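Local coordinates for protein thymine dioxygenase (Neurospora crassa, PDB 5C3Q) that probably acts as a metal-dependent dioxygenase that uses 2-oxoglutarate to oxidise the methyl group of thymine, at residues D118-E130 / V186-V199. Numbering follows the deposited sequence.
With AKG (2-oxoglutaric acid), chain F; TDR (thymine), chain G; EDO (1,2-ethanediol), chain I.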
# COMPACT_ATOMS: atom_id res chain seq x y z
N ASP A 118 -7.12 -1.03 15.91
CA ASP A 118 -6.47 -2.02 15.04
C ASP A 118 -5.29 -2.67 15.76
O ASP A 118 -4.49 -1.99 16.39
CB ASP A 118 -5.98 -1.35 13.75
CG ASP A 118 -7.12 -0.91 12.84
OD1 ASP A 118 -8.30 -1.19 13.15
OD2 ASP A 118 -6.83 -0.27 11.81
N ILE A 119 -5.20 -4.00 15.68
CA ILE A 119 -4.13 -4.73 16.34
C ILE A 119 -2.94 -4.82 15.38
O ILE A 119 -2.74 -5.83 14.71
CB ILE A 119 -4.57 -6.13 16.81
CG1 ILE A 119 -5.85 -6.04 17.64
CG2 ILE A 119 -3.47 -6.78 17.63
CD1 ILE A 119 -6.54 -7.37 17.86
N LYS A 120 -2.17 -3.74 15.32
CA LYS A 120 -1.05 -3.64 14.39
C LYS A 120 -0.03 -2.63 14.89
O LYS A 120 -0.32 -1.80 15.75
CB LYS A 120 -1.56 -3.21 13.00
CG LYS A 120 -2.08 -1.78 12.92
CD LYS A 120 -2.48 -1.39 11.51
CE LYS A 120 -2.89 0.07 11.43
NZ LYS A 120 -3.12 0.50 10.02
N GLU A 121 1.19 -2.71 14.36
CA GLU A 121 2.17 -1.65 14.54
C GLU A 121 2.88 -1.43 13.21
O GLU A 121 2.90 -2.32 12.36
CB GLU A 121 3.17 -1.98 15.67
CG GLU A 121 3.85 -3.33 15.56
CD GLU A 121 4.77 -3.64 16.73
OE1 GLU A 121 5.20 -2.72 17.45
OE2 GLU A 121 5.09 -4.83 16.91
N SER A 122 3.42 -0.24 13.03
CA SER A 122 4.05 0.12 11.77
C SER A 122 5.27 1.00 11.96
O SER A 122 5.42 1.68 12.98
CB SER A 122 3.04 0.82 10.85
OG SER A 122 2.62 2.05 11.39
N TYR A 123 6.15 0.96 10.97
CA TYR A 123 7.31 1.83 10.92
C TYR A 123 7.48 2.32 9.49
O TYR A 123 7.61 1.51 8.56
CB TYR A 123 8.55 1.07 11.39
CG TYR A 123 9.80 1.91 11.36
CD1 TYR A 123 10.04 2.88 12.34
CD2 TYR A 123 10.75 1.75 10.36
CE1 TYR A 123 11.19 3.66 12.32
CE2 TYR A 123 11.90 2.53 10.33
CZ TYR A 123 12.11 3.47 11.31
OH TYR A 123 13.25 4.24 11.27
N GLU A 124 7.47 3.63 9.32
CA GLU A 124 7.48 4.24 8.00
C GLU A 124 8.78 4.98 7.67
O GLU A 124 9.31 5.75 8.48
CB GLU A 124 6.27 5.16 7.85
CG GLU A 124 4.99 4.35 7.71
CD GLU A 124 3.74 5.15 7.96
OE1 GLU A 124 2.77 5.00 7.18
OE2 GLU A 124 3.70 5.92 8.94
N ILE A 125 9.28 4.71 6.47
CA ILE A 125 10.54 5.23 5.97
C ILE A 125 10.26 5.99 4.68
O ILE A 125 9.61 5.46 3.78
CB ILE A 125 11.52 4.07 5.67
CG1 ILE A 125 11.90 3.34 6.96
CG2 ILE A 125 12.77 4.57 4.95
CD1 ILE A 125 12.28 1.89 6.74
N GLY A 126 10.75 7.23 4.59
CA GLY A 126 10.65 8.04 3.37
C GLY A 126 12.00 8.06 2.67
O GLY A 126 12.94 7.41 3.13
N ARG A 127 12.10 8.79 1.56
CA ARG A 127 13.39 8.91 0.90
C ARG A 127 14.36 9.69 1.79
O ARG A 127 13.98 10.65 2.45
CB ARG A 127 13.29 9.55 -0.49
CG ARG A 127 12.82 10.99 -0.52
CD ARG A 127 13.01 11.56 -1.92
NE ARG A 127 12.36 12.86 -2.05
CZ ARG A 127 12.99 14.04 -2.08
NH1 ARG A 127 14.31 14.12 -1.99
NH2 ARG A 127 12.27 15.15 -2.20
N GLU A 128 15.61 9.24 1.81
CA GLU A 128 16.63 9.73 2.72
C GLU A 128 16.91 11.23 2.62
O GLU A 128 17.17 11.87 3.64
CB GLU A 128 17.95 8.99 2.48
CG GLU A 128 18.01 7.62 3.12
CD GLU A 128 18.38 7.69 4.59
OE1 GLU A 128 17.55 8.15 5.40
OE2 GLU A 128 19.51 7.27 4.94
N ASP A 129 16.88 11.76 1.41
CA ASP A 129 17.40 13.11 1.15
C ASP A 129 16.31 14.15 0.91
O ASP A 129 16.54 15.15 0.23
CB ASP A 129 18.39 13.07 -0.02
CG ASP A 129 17.74 12.66 -1.34
OD1 ASP A 129 16.62 12.09 -1.32
OD2 ASP A 129 18.35 12.91 -2.39
N GLU A 130 15.12 13.93 1.48
CA GLU A 130 14.07 14.94 1.39
C GLU A 130 14.40 16.07 2.36
O GLU A 130 14.50 15.83 3.57
CB GLU A 130 12.70 14.37 1.72
CG GLU A 130 11.60 15.41 1.55
CD GLU A 130 10.21 14.85 1.65
OE1 GLU A 130 10.05 13.70 2.11
OE2 GLU A 130 9.26 15.57 1.28
N VAL A 186 11.24 11.59 -8.56
CA VAL A 186 11.83 12.03 -7.29
C VAL A 186 11.80 10.92 -6.23
O VAL A 186 12.69 10.83 -5.38
CB VAL A 186 11.15 13.31 -6.76
CG1 VAL A 186 11.62 13.67 -5.36
CG2 VAL A 186 11.41 14.47 -7.72
N GLY A 187 10.78 10.06 -6.28
CA GLY A 187 10.66 8.97 -5.33
C GLY A 187 10.15 9.43 -3.98
O GLY A 187 10.67 9.00 -2.94
N ASP A 188 9.14 10.29 -3.99
CA ASP A 188 8.50 10.78 -2.76
C ASP A 188 7.55 9.72 -2.22
O ASP A 188 6.36 9.96 -2.04
CB ASP A 188 7.75 12.09 -3.04
CG ASP A 188 8.68 13.27 -3.24
OD1 ASP A 188 9.71 13.35 -2.54
OD2 ASP A 188 8.38 14.12 -4.09
N ASN A 189 8.10 8.55 -1.93
CA ASN A 189 7.33 7.38 -1.55
C ASN A 189 7.51 7.07 -0.07
O ASN A 189 8.41 7.61 0.59
CB ASN A 189 7.80 6.20 -2.40
CG ASN A 189 7.71 6.49 -3.89
OD1 ASN A 189 6.79 7.17 -4.35
ND2 ASN A 189 8.68 6.00 -4.66
N ILE A 190 6.63 6.23 0.47
CA ILE A 190 6.71 5.83 1.87
C ILE A 190 6.75 4.31 1.98
O ILE A 190 5.86 3.61 1.48
CB ILE A 190 5.54 6.39 2.70
CG1 ILE A 190 5.61 7.93 2.77
CG2 ILE A 190 5.51 5.80 4.11
CD1 ILE A 190 6.75 8.49 3.59
N LEU A 191 7.80 3.81 2.62
CA LEU A 191 7.97 2.39 2.87
C LEU A 191 7.39 2.10 4.26
O LEU A 191 7.97 2.49 5.27
CB LEU A 191 9.45 2.01 2.79
CG LEU A 191 9.92 0.63 3.23
CD1 LEU A 191 9.23 -0.47 2.44
CD2 LEU A 191 11.43 0.54 3.06
N ARG A 192 6.23 1.45 4.29
CA ARG A 192 5.56 1.10 5.54
C ARG A 192 5.76 -0.37 5.89
O ARG A 192 5.20 -1.26 5.24
CB ARG A 192 4.06 1.42 5.45
CG ARG A 192 3.29 1.10 6.73
CD ARG A 192 1.79 1.29 6.55
NE ARG A 192 1.33 2.56 7.09
CZ ARG A 192 0.05 2.94 7.15
NH1 ARG A 192 -0.92 2.15 6.70
NH2 ARG A 192 -0.25 4.13 7.66
N LEU A 193 6.57 -0.61 6.92
CA LEU A 193 6.73 -1.94 7.50
C LEU A 193 5.56 -2.17 8.46
O LEU A 193 5.26 -1.30 9.28
CB LEU A 193 8.05 -2.03 8.27
CG LEU A 193 9.31 -1.63 7.50
CD1 LEU A 193 10.53 -1.82 8.38
CD2 LEU A 193 9.46 -2.43 6.21
N LEU A 194 4.92 -3.32 8.35
CA LEU A 194 3.76 -3.66 9.18
C LEU A 194 3.97 -4.97 9.92
O LEU A 194 4.43 -5.96 9.36
CB LEU A 194 2.50 -3.76 8.33
CG LEU A 194 1.91 -2.43 7.85
CD1 LEU A 194 1.11 -2.61 6.56
CD2 LEU A 194 1.05 -1.82 8.95
N HIS A 195 3.60 -4.96 11.20
CA HIS A 195 3.58 -6.16 12.01
C HIS A 195 2.24 -6.23 12.73
O HIS A 195 1.86 -5.32 13.47
CB HIS A 195 4.74 -6.14 13.01
CG HIS A 195 4.64 -7.19 14.07
ND1 HIS A 195 4.70 -6.89 15.41
CD2 HIS A 195 4.48 -8.53 13.99
CE1 HIS A 195 4.58 -8.00 16.11
NE2 HIS A 195 4.44 -9.01 15.27
N TYR A 196 1.51 -7.31 12.49
CA TYR A 196 0.25 -7.57 13.16
C TYR A 196 0.51 -8.66 14.19
O TYR A 196 0.67 -9.82 13.82
CB TYR A 196 -0.81 -8.02 12.16
CG TYR A 196 -1.07 -7.04 11.03
CD1 TYR A 196 -0.33 -7.08 9.85
CD2 TYR A 196 -2.07 -6.07 11.14
CE1 TYR A 196 -0.57 -6.17 8.82
CE2 TYR A 196 -2.32 -5.18 10.12
CZ TYR A 196 -1.57 -5.23 8.96
OH TYR A 196 -1.83 -4.34 7.95
N PRO A 197 0.61 -8.30 15.49
CA PRO A 197 0.98 -9.29 16.50
C PRO A 197 0.08 -10.53 16.55
O PRO A 197 -1.09 -10.47 16.17
CB PRO A 197 0.86 -8.52 17.82
CG PRO A 197 1.03 -7.09 17.45
CD PRO A 197 0.44 -6.96 16.07
N ALA A 198 0.65 -11.64 17.01
CA ALA A 198 -0.13 -12.84 17.27
C ALA A 198 -1.29 -12.46 18.16
O ALA A 198 -1.12 -11.71 19.12
CB ALA A 198 0.73 -13.90 17.94
N VAL A 199 -2.48 -12.95 17.84
CA VAL A 199 -3.68 -12.61 18.59
C VAL A 199 -4.62 -13.81 18.68
O VAL A 199 -4.78 -14.55 17.71
CB VAL A 199 -4.40 -11.38 17.96
CG1 VAL A 199 -4.72 -11.62 16.49
CG2 VAL A 199 -5.65 -11.02 18.75
C1 AKG F . -2.05 -0.41 4.28
O1 AKG F . -2.52 0.60 3.69
O2 AKG F . -1.13 -0.31 5.12
C2 AKG F . -2.61 -1.74 3.99
O5 AKG F . -3.62 -1.84 3.30
C3 AKG F . -1.93 -2.97 4.56
C4 AKG F . -2.57 -4.24 4.00
C5 AKG F . -1.86 -5.48 4.49
O3 AKG F . -1.95 -6.51 3.78
O4 AKG F . -1.22 -5.46 5.56
N1 TDR G . -0.10 6.38 4.59
C2 TDR G . 0.39 6.86 3.32
O2 TDR G . 1.39 7.56 3.29
N3 TDR G . -0.30 6.53 2.10
C4 TDR G . -1.47 5.70 2.13
O4 TDR G . -2.02 5.44 1.08
C5 TDR G . -1.98 5.20 3.42
CM5 TDR G . -3.20 4.35 3.51
C6 TDR G . -1.27 5.56 4.65
C1 EDO I . 1.25 6.53 10.77
O1 EDO I . 1.07 5.52 9.77
C2 EDO I . 0.12 6.47 11.79
O2 EDO I . -1.00 7.25 11.38
O HOH W 1 -2.80 -8.62 15.10
O HOH W 2 -2.21 -1.27 7.77
O HOH W 3 9.46 10.12 0.90
O HOH W 4 9.99 16.33 -3.05
O HOH W 5 8.73 12.50 0.09
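Val-186 lays CG1 over one face of the Arg-127 guanidinium, 3.5 Å from NE. Next along, Asp-188 takes the edge of the same group. Its OD1 accepts from Arg-127 NE at 2.7 Å and also from NH2, a side-on grip on one oxygen. Arg-127 NH1 turns to Asp-129, which makes this a salt-bridge network. Replacing Arg-127 with alanine would probably leave the Asp-188 carboxylate without its cationic mate, less well screened from the nearby carboxylate of Glu-130. Glu-130 OE1 is itself salt-bridged to Arg-90. Asn-189 O reaches Arg-127 N through a water.

From Leu-191 on, the strands pair antiparallel. Leu-191, Leu-193 and His-195 form hydrogen-bonded pairs with Ile-125, Tyr-123 and Glu-121. On this face Leu-191 CD2 meets Ile-125 CD1 at 4.0 Å, and helix 147-173 packs against both residues.

Arg-192 lies on the other face, beside Glu-124. Arg-192 NE makes a salt bridge with Glu-124 OE1 (2.8 Å), meeting it from above the carboxylate plane; carboxylate and guanidinium planes are 31° apart. The chain bends at chi3 (-100°), and NH1 reaches O2 of 2-oxoglutarate at 2.9 Å. NH2 lies 3.5 Å from C6 of thymine, which sits over a guanidinium face.

Leu-194 puts CD2 on Ser-122 CB and CD1 against 2-oxoglutarate. His-195 ND1 donates to the anti lone pair of Glu-121 OE2 at 2.6 Å, in the ring plane; the other oxygen, OE1, is held by Lys-78 and Tyr-92. The Tyr-196 ring runs beside Lys-120; Lys-120 CB lies 3.4 Å from Tyr-196 CD2. Tyr-196 OH donates to O4 of 2-oxoglutarate, and a water joins it to Lys-120 NZ. Val-199 touches Ile-119.

Strand 190-196 belongs to the major sheet of the double-stranded beta-helix fold of 2-oxoglutarate oxygenases and lines the cosubstrate pocket. Strand 121-125 extends that sheet beside it, and its Glu-124 holds Arg-192 from the second shell.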